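Local coordinates for integron gene cassette protein HFX_CASS2 (Uncultured bacterium, PDB 3FXH), which is of unknown function but is an all-helical protein, encoded on a mobile gene cassette, that assembles as a two-chain particle, at residues Asn96-His101 with Leu118-Ile123; Lys25-Ala30 with Lys88-Phe93. All coordinates share one frame; numbering follows the deposited sequence.

Interaction 1: Asn96-His101 with Leu118-Ile123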
loop_
_atom_site.group_PDB
_atom_site.type_symbol
_atom_site.label_atom_id
_atom_site.label_comp_id
_atom_site.label_asym_id
_atom_site.label_seq_id
_atom_site.Cartn_x
_atom_site.Cartn_y
_atom_site.Cartn_z
ATOM N N ASN A 96 3.633 -17.915 -1.592
ATOM C CA ASN A 96 4.909 -18.312 -1.016
ATOM C C ASN A 96 5.677 -17.094 -0.518
ATOM O O ASN A 96 6.355 -17.146 0.512
ATOM C CB ASN A 96 5.747 -19.082 -2.039
ATOM C CG ASN A 96 7.174 -19.315 -1.566
ATOM O OD1 ASN A 96 7.453 -20.274 -0.846
ATOM N ND2 ASN A 96 8.080 -18.436 -1.971
ATOM N N ALA A 97 5.569 -15.999 -1.257
ATOM C CA ALA A 97 6.266 -14.771 -0.888
ATOM C C ALA A 97 5.754 -14.243 0.455
ATOM O O ALA A 97 6.537 -13.816 1.295
ATOM C CB ALA A 97 6.136 -13.731 -1.977
ATOM N N PHE A 98 4.441 -14.293 0.674
ATOM C CA PHE A 98 3.906 -13.914 1.984
ATOM C C PHE A 98 4.489 -14.794 3.085
ATOM O O PHE A 98 4.874 -14.307 4.147
ATOM C CB PHE A 98 2.378 -14.006 2.008
ATOM C CG PHE A 98 1.691 -12.749 1.570
ATOM C CD1 PHE A 98 1.468 -11.713 2.467
ATOM C CD2 PHE A 98 1.276 -12.597 0.260
ATOM C CE1 PHE A 98 0.840 -10.553 2.065
ATOM C CE2 PHE A 98 0.648 -11.441 -0.144
ATOM C CZ PHE A 98 0.437 -10.410 0.757
ATOM N N GLY A 99 4.539 -16.097 2.825
ATOM C CA GLY A 99 5.091 -17.044 3.776
ATOM C C GLY A 99 6.514 -16.678 4.148
ATOM O O GLY A 99 6.864 -16.635 5.331
ATOM N N ARG A 100 7.328 -16.396 3.134
ATOM C CA ARG A 100 8.740 -16.062 3.336
ATOM C C ARG A 100 8.925 -14.782 4.142
ATOM O O ARG A 100 9.700 -14.739 5.098
ATOM C CB ARG A 100 9.461 -15.917 1.993
ATOM C CG ARG A 100 9.651 -17.224 1.242
ATOM C CD ARG A 100 10.534 -17.038 0.012
ATOM N NE ARG A 100 9.836 -16.443 -1.132
ATOM C CZ ARG A 100 10.034 -15.203 -1.570
ATOM N NH1 ARG A 100 10.893 -14.407 -0.949
ATOM N NH2 ARG A 100 9.370 -14.758 -2.631
ATOM N N HIS A 101 8.223 -13.728 3.738
ATOM C CA HIS A 101 8.377 -12.439 4.396
ATOM C C HIS A 101 7.777 -12.435 5.803
ATOM O O HIS A 101 8.380 -11.893 6.734
ATOM C CB HIS A 101 7.818 -11.306 3.524
ATOM C CG HIS A 101 8.616 -11.056 2.280
ATOM N ND1 HIS A 101 9.741 -10.257 2.263
ATOM C CD2 HIS A 101 8.454 -11.501 1.010
ATOM C CE1 HIS A 101 10.235 -10.223 1.038
ATOM N NE2 HIS A 101 9.472 -10.968 0.258
ATOM N N LEU A 118 -2.718 -4.561 7.545
ATOM C CA LEU A 118 -1.808 -3.473 7.196
ATOM C C LEU A 118 -0.373 -3.979 7.152
ATOM O O LEU A 118 0.467 -3.421 6.447
ATOM C CB LEU A 118 -1.952 -2.295 8.184
ATOM C CG LEU A 118 -3.388 -1.765 8.288
ATOM C CD1 LEU A 118 -3.587 -0.871 9.516
ATOM C CD2 LEU A 118 -3.745 -1.016 6.984
ATOM N N LEU A 119 -0.070 -5.019 7.925
ATOM C CA LEU A 119 1.239 -5.652 7.795
ATOM C C LEU A 119 1.334 -6.295 6.415
ATOM O O LEU A 119 2.379 -6.267 5.761
ATOM C CB LEU A 119 1.436 -6.706 8.886
ATOM C CG LEU A 119 2.641 -7.655 8.836
ATOM C CD1 LEU A 119 3.963 -6.913 8.761
ATOM C CD2 LEU A 119 2.630 -8.584 10.043
ATOM N N ALA A 120 0.225 -6.867 5.968
ATOM C CA ALA A 120 0.185 -7.472 4.634
ATOM C C ALA A 120 0.495 -6.450 3.544
ATOM O O ALA A 120 1.161 -6.776 2.549
ATOM C CB ALA A 120 -1.162 -8.127 4.388
ATOM N N ILE A 121 0.016 -5.226 3.699
ATOM C CA ILE A 121 0.318 -4.185 2.712
ATOM C C ILE A 121 1.819 -3.884 2.669
ATOM O O ILE A 121 2.415 -3.751 1.590
ATOM C CB ILE A 121 -0.486 -2.930 2.994
ATOM C CG1 ILE A 121 -1.978 -3.185 2.663
ATOM C CG2 ILE A 121 0.067 -1.730 2.240
ATOM C CD1 ILE A 121 -2.887 -2.052 3.061
ATOM N N ASN A 122 2.441 -3.792 3.840
ATOM C CA ASN A 122 3.893 -3.598 3.887
ATOM C C ASN A 122 4.652 -4.752 3.220
ATOM O O ASN A 122 5.611 -4.523 2.485
ATOM C CB ASN A 122 4.361 -3.384 5.330
ATOM C CG ASN A 122 4.092 -1.971 5.816
ATOM O OD1 ASN A 122 4.801 -1.047 5.450
ATOM N ND2 ASN A 122 3.055 -1.798 6.638
ATOM N N ILE A 123 4.213 -5.984 3.471
ATOM C CA ILE A 123 4.832 -7.148 2.854
ATOM C C ILE A 123 4.634 -7.098 1.331
ATOM O O ILE A 123 5.563 -7.405 0.569
ATOM C CB ILE A 123 4.338 -8.461 3.490
ATOM C CG1 ILE A 123 4.959 -8.610 4.890
ATOM C CG2 ILE A 123 4.751 -9.674 2.630
ATOM C CD1 ILE A 123 4.427 -9.771 5.712
#
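I123 meets both F98 and H101 through one methyl group, CG2, and these apolar contacts carry most of the 222 Å² buried between 96-101 and 118-123. That methyl lies 3.6 Å from H101 CB, and it sits 3.9 Å from F98 CD1 on the neighbouring turn. The first torsion of I123 (chi1 -73°) sets CG1 beside the backbone N and CG2 opposite it, which sends CG2 out to the other helix. H101 and I123 run past one another in opposite senses, the imidazole carbon CG remaining 4.1 Å from I123 CG2. At the next ring atom, F98 CE1 lies 3.9 Å from A120 CB.

N122 ND2 donates to L118 O at 3.1 Å with a bent N-H...O angle of 137°, and the backbone N of N122 reaches that oxygen from the opposite face of its plane. R100 makes a salt bridge to E130, farther along helix 116-131.

F53 of helix 50-58 also touches F98, A120 and I123. With the segment axes 10.7 Å apart and inclined at 103°, this is steep helix-on-helix packing in the core of an all-helical fold.

Interaction 2: Lys25-Ala30 with Lys88-Phe93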
loop_
_atom_site.group_PDB
_atom_site.type_symbol
_atom_site.label_atom_id
_atom_site.label_comp_id
_atom_site.label_asym_id
_atom_site.label_seq_id
_atom_site.Cartn_x
_atom_site.Cartn_y
_atom_site.Cartn_z
ATOM N N LYS A 25 5.128 -8.622 -14.991
ATOM C CA LYS A 25 4.141 -7.577 -15.205
ATOM C C LYS A 25 2.805 -8.019 -14.628
ATOM O O LYS A 25 2.133 -7.259 -13.929
ATOM C CB LYS A 25 4.006 -7.256 -16.703
ATOM C CG LYS A 25 2.682 -6.605 -17.015
ATOM C CD LYS A 25 2.836 -5.457 -17.975
ATOM C CE LYS A 25 1.493 -4.819 -18.246
ATOM N NZ LYS A 25 1.516 -4.073 -19.517
ATOM N N HIS A 26 2.440 -9.263 -14.921
ATOM C CA HIS A 26 1.263 -9.894 -14.326
ATOM C C HIS A 26 1.360 -9.875 -12.795
ATOM O O HIS A 26 0.436 -9.434 -12.099
ATOM C CB HIS A 26 1.146 -11.341 -14.842
ATOM C CG HIS A 26 -0.148 -12.015 -14.507
ATOM N ND1 HIS A 26 -0.343 -12.709 -13.330
ATOM C CD2 HIS A 26 -1.306 -12.122 -15.200
ATOM C CE1 HIS A 26 -1.572 -13.197 -13.308
ATOM N NE2 HIS A 26 -2.177 -12.858 -14.432
ATOM N N ALA A 27 2.483 -10.356 -12.273
ATOM C CA ALA A 27 2.669 -10.462 -10.822
ATOM C C ALA A 27 2.597 -9.100 -10.131
ATOM O O ALA A 27 2.008 -8.962 -9.063
ATOM C CB ALA A 27 3.988 -11.156 -10.513
ATOM N N THR A 28 3.207 -8.095 -10.747
ATOM C CA THR A 28 3.137 -6.726 -10.244
ATOM C C THR A 28 1.693 -6.193 -10.140
ATOM O O THR A 28 1.281 -5.632 -9.116
ATOM C CB THR A 28 3.989 -5.819 -11.132
ATOM O OG1 THR A 28 5.350 -6.235 -11.018
ATOM C CG2 THR A 28 3.863 -4.357 -10.709
ATOM N N SER A 29 0.933 -6.363 -11.213
ATOM C CA SER A 29 -0.459 -5.951 -11.227
ATOM C C SER A 29 -1.269 -6.710 -10.202
ATOM O O SER A 29 -2.202 -6.156 -9.619
ATOM C CB SER A 29 -1.061 -6.165 -12.618
ATOM O OG SER A 29 -0.458 -5.268 -13.527
ATOM N N ALA A 30 -0.937 -7.985 -10.006
ATOM C CA ALA A 30 -1.634 -8.806 -9.018
ATOM C C ALA A 30 -1.395 -8.270 -7.606
ATOM O O ALA A 30 -2.318 -8.220 -6.785
ATOM C CB ALA A 30 -1.183 -10.261 -9.118
ATOM N N LYS A 88 -1.482 -19.641 -12.139
ATOM C CA LYS A 88 -1.011 -20.365 -10.959
ATOM C C LYS A 88 0.415 -19.976 -10.550
ATOM O O LYS A 88 0.728 -19.913 -9.358
ATOM C CB LYS A 88 -1.125 -21.879 -11.160
ATOM C CG LYS A 88 -0.469 -22.381 -12.437
ATOM C CD LYS A 88 -0.849 -23.828 -12.716
ATOM C CE LYS A 88 -0.193 -24.323 -13.995
ATOM N NZ LYS A 88 -0.445 -23.390 -15.120
ATOM N N ASP A 89 1.270 -19.717 -11.537
ATOM C CA ASP A 89 2.621 -19.240 -11.257
ATOM C C ASP A 89 2.610 -17.946 -10.430
ATOM O O ASP A 89 3.363 -17.813 -9.470
ATOM C CB ASP A 89 3.394 -19.007 -12.554
ATOM C CG ASP A 89 3.680 -20.290 -13.298
ATOM O OD1 ASP A 89 3.385 -21.372 -12.749
ATOM O OD2 ASP A 89 4.200 -20.214 -14.430
ATOM N N THR A 90 1.776 -16.986 -10.820
ATOM C CA THR A 90 1.709 -15.716 -10.103
ATOM C C THR A 90 1.135 -15.908 -8.705
ATOM O O THR A 90 1.676 -15.397 -7.727
ATOM C CB THR A 90 0.882 -14.651 -10.863
ATOM O OG1 THR A 90 1.621 -14.188 -11.998
ATOM C CG2 THR A 90 0.602 -13.453 -9.963
ATOM N N SER A 91 0.038 -16.648 -8.610
ATOM C CA SER A 91 -0.620 -16.839 -7.326
ATOM C C SER A 91 0.256 -17.634 -6.356
ATOM O O SER A 91 0.352 -17.297 -5.181
ATOM C CB SER A 91 -1.983 -17.511 -7.518
ATOM O OG SER A 91 -2.797 -16.725 -8.382
ATOM N N SER A 92 0.882 -18.694 -6.849
ATOM C CA SER A 92 1.771 -19.501 -6.022
ATOM C C SER A 92 2.994 -18.698 -5.581
ATOM O O SER A 92 3.422 -18.802 -4.433
ATOM C CB SER A 92 2.208 -20.762 -6.770
ATOM O OG SER A 92 1.103 -21.609 -7.036
ATOM N N PHE A 93 3.560 -17.906 -6.489
ATOM C CA PHE A 93 4.689 -17.046 -6.123
ATOM C C PHE A 93 4.283 -16.095 -5.009
ATOM O O PHE A 93 4.995 -15.940 -4.020
ATOM C CB PHE A 93 5.210 -16.230 -7.310
ATOM C CG PHE A 93 6.193 -15.144 -6.911
ATOM C CD1 PHE A 93 7.552 -15.415 -6.824
ATOM C CD2 PHE A 93 5.753 -13.863 -6.616
ATOM C CE1 PHE A 93 8.455 -14.422 -6.449
ATOM C CE2 PHE A 93 6.647 -12.864 -6.229
ATOM C CZ PHE A 93 8.003 -13.148 -6.156
#
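The axes of 25-30 and 88-93 approach to 9.6 Å with their N-to-C directions 52° apart, and the backbones come nearest at A27 and T90, whose CA atoms are 5.4 Å apart. T90 is the residue that fills this approach, using both of its branches. Its hydroxyl OG1 lies at the edge of the H26 imidazole, near the ring plane, and forms a hydrogen bond with H26 ND1 at 2.8 Å; either atom could be the donor, and the angle of 138° shows a bent bond. The histidine reaches it because its ring carbon CG stands opposite the backbone N (chi1 -169°), which places ND1 beside the T90 hydroxyl. The second nitrogen, NE2, is hydrogen-bonded to L85 O, just ahead of that helix, while Y78 meets the ring edge-to-face.

The pair thus packs the opening turns of helices 24-43 and 88-102 together within the all-helical fold, and H26 also ties in the chain that leads into the second helix. The methyl branch of T90 serves the apolar half: CG2 rests 3.7 Å from A27 CA and 3.8 Å from A30 CB, so two small residues one turn apart receive it. A leucine in place of H26 would probably leave T90 OG1 and L85 O without their imidazole partner and free the threonine hydroxyl to turn. Beside this contact, I131 of helix 116-131 packs on A27 and F93, and I94 lies against A30.

How the interactions relate
From the N terminus, helix 24-43 supplies the first half of interaction 2, and the chain passes through helices 50-58 and 62-69 before 88-93 closes that loop of 57 residues. Interaction 1 opens only afterwards, at 96-101, and closes a shorter span of 16 residues at 118-123. The loops therefore follow in series, neither nested nor crossed. Helix 88-102 serves both: 88-93 meets helix 24-43 in interaction 2, and 96-101 meets helix 116-131 in interaction 1. The centres lie 14 Å apart, yet R100 NH2 packs 3.9 Å from F93 CE1, joining the two contacts. Together they tie helices 24-43 and 116-131 to helix 88-102.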